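AtRbcX1 (Arabidopsis thaliana, PDB 4GR2) acts as a homodimeric chloroplast chaperone that takes part in the assembly of Rubisco. Local coordinates at the interface of chains A and B. Coordinates in Å, arbitrary orientation; residue numbers count along the deposited sequence, not the author numbering. Chains: chain A/B, AtRbcX1.

The interface of chains A and B. Residues chain A 96, 100-101; chain B 16, 19, 87, 93.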
ATOM      1  N   MET A  96       5.908  -7.464   8.615  1.00 54.40           N
ATOM      2  CA  MET A  96       4.738  -6.944   7.883  1.00 49.41           C
ATOM      3  C   MET A  96       3.836  -8.092   7.436  1.00 44.94           C
ATOM      4  O   MET A  96       2.609  -8.013   7.535  1.00 40.33           O
ATOM      5  CB  MET A  96       5.154  -6.125   6.643  1.00 42.61           C
ATOM      6  CG  MET A  96       3.976  -5.920   5.618  1.00 33.69           C
ATOM      7  SD  MET A  96       4.571  -5.159   4.077  1.00 54.74           S
ATOM      8  CE  MET A  96       5.417  -6.551   3.329  1.00 51.07           C
ATOM      9  N   ALA A 100       0.158  -8.877   8.345  1.00 46.85           N
ATOM     10  CA  ALA A 100      -0.920  -9.033   7.371  1.00 46.15           C
ATOM     11  C   ALA A 100      -1.751 -10.256   7.712  1.00 51.17           C
ATOM     12  O   ALA A 100      -2.997 -10.215   7.692  1.00 44.20           O
ATOM     13  CB  ALA A 100      -0.366  -9.162   5.941  1.00 41.77           C
ATOM     14  N   PHE A 101      -1.061 -11.356   8.018  1.00 39.42           N
ATOM     15  CA  PHE A 101      -1.771 -12.605   8.298  1.00 47.77           C
ATOM     16  C   PHE A 101      -2.682 -12.407   9.508  1.00 44.30           C
ATOM     17  O   PHE A 101      -3.863 -12.753   9.469  1.00 50.49           O
ATOM     18  CB  PHE A 101      -0.783 -13.768   8.506  1.00 44.97           C
ATOM     19  CG  PHE A 101      -0.253 -14.350   7.219  1.00 49.66           C
ATOM     20  CD1 PHE A 101      -0.785 -13.970   6.000  1.00 46.40           C
ATOM     21  CD2 PHE A 101       0.755 -15.302   7.232  1.00 55.59           C
ATOM     22  CE1 PHE A 101      -0.298 -14.489   4.808  1.00 46.11           C
ATOM     23  CE2 PHE A 101       1.247 -15.838   6.043  1.00 51.94           C
ATOM     24  CZ  PHE A 101       0.723 -15.427   4.830  1.00 49.14           C
TER
ATOM     25  N   ALA B  16       0.845  -3.455   6.351  1.00 42.40           N
ATOM     26  CA  ALA B  16       0.042  -4.645   6.690  1.00 42.14           C
ATOM     27  C   ALA B  16      -1.477  -4.425   6.542  1.00 46.29           C
ATOM     28  O   ALA B  16      -2.204  -5.286   6.015  1.00 44.39           O
ATOM     29  CB  ALA B  16       0.368  -5.073   8.101  1.00 43.68           C
ATOM     30  N   LEU B  19      -2.255  -4.080   2.840  1.00 42.06           N
ATOM     31  CA  LEU B  19      -2.324  -5.408   2.220  1.00 41.89           C
ATOM     32  C   LEU B  19      -3.652  -6.127   2.548  1.00 37.78           C
ATOM     33  O   LEU B  19      -4.324  -6.654   1.656  1.00 41.49           O
ATOM     34  CB  LEU B  19      -1.114  -6.255   2.624  1.00 45.75           C
ATOM     35  CG  LEU B  19       0.134  -5.750   1.883  1.00 45.94           C
ATOM     36  CD1 LEU B  19       1.397  -6.342   2.502  1.00 52.29           C
ATOM     37  CD2 LEU B  19       0.025  -6.075   0.383  1.00 42.14           C
ATOM     38  N   ALA B  87      -4.043 -15.022   0.427  1.00 48.16           N
ATOM     39  CA  ALA B  87      -2.961 -14.342   1.109  1.00 50.44           C
ATOM     40  C   ALA B  87      -1.955 -15.344   1.698  1.00 54.55           C
ATOM     41  O   ALA B  87      -0.735 -15.157   1.615  1.00 44.42           O
ATOM     42  CB  ALA B  87      -3.532 -13.448   2.199  1.00 44.64           C
ATOM     43  N   TRP B  93       4.573 -13.473  -2.017  1.00 47.69           N
ATOM     44  CA  TRP B  93       5.165 -12.478  -1.128  1.00 46.45           C
ATOM     45  C   TRP B  93       6.570 -12.062  -1.545  1.00 50.94           C
ATOM     46  O   TRP B  93       6.836 -10.879  -1.735  1.00 43.74           O
ATOM     47  CB  TRP B  93       5.173 -12.998   0.319  1.00 48.44           C
ATOM     48  CG  TRP B  93       3.796 -12.989   0.940  1.00 45.44           C
ATOM     49  CD1 TRP B  93       2.872 -14.005   0.935  1.00 48.97           C
ATOM     50  CD2 TRP B  93       3.187 -11.891   1.631  1.00 49.93           C
ATOM     51  NE1 TRP B  93       1.726 -13.605   1.600  1.00 42.73           N
ATOM     52  CE2 TRP B  93       1.901 -12.311   2.036  1.00 51.00           C
ATOM     53  CE3 TRP B  93       3.618 -10.588   1.959  1.00 39.92           C
ATOM     54  CZ2 TRP B  93       1.031 -11.472   2.740  1.00 48.32           C
ATOM     55  CZ3 TRP B  93       2.756  -9.761   2.671  1.00 43.39           C
ATOM     56  CH2 TRP B  93       1.473 -10.205   3.050  1.00 44.15           C
TER
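A:Phe101 and A:Ala100, on helix 93-116, meet the indole of B:Trp93, A:Phe101 also reaching the carbonyl of B:Ala87 near the end of helix 70-90, while A:Met96 and the backbone N of A:Ala100 face B:Leu19 and B:Ala16 on helix 11-35. This is one patch of the two-fold RbcX homodimer interface, an example of helices from different subunits packing through apolar side chains. A:Phe101 turns its CE1-CZ edge toward the rim of the indole face, the planes lying 88° apart in an edge-to-face pair. Its CE1 lies 3.9 Å from CZ2 of B:Trp93, and the two side chains run past one another in opposite directions. The same edge meets O of B:Ala87, an engineered position, in the ring plane and 3.3 Å from CE1. Farther along the benzo ring, the methyl CB of A:Ala100 comes to 3.6 Å from CH2 of B:Trp93, beyond the edge and displaced toward the same face that A:Phe101 approaches. A second group of contacts lies nearer the start of the chain A helix, where SD of A:Met96 sits 3.7 Å from CD1 of B:Leu19, the two side chains crossing at about a right angle. The thioether bends at its last torsion (chi3 74°), which keeps CE as well as SD beside that leucine methyl. The small B:Ala16 is likely to let the helices come close, its CB resting 3.7 Å from the backbone O of A:Met96. Within chain B, NE1 of B:Trp93 donates to O of B:Ala87 at 2.9 Å, nearly straight (168°) and within both the ring and carbonyl planes, which helps hold the indole's turn. Replacing B:Trp93 by a leucine would probably leave A:Phe101 without its aromatic mate, the B:Ala87 carbonyl without this N-H, and a gap beside A:Ala100.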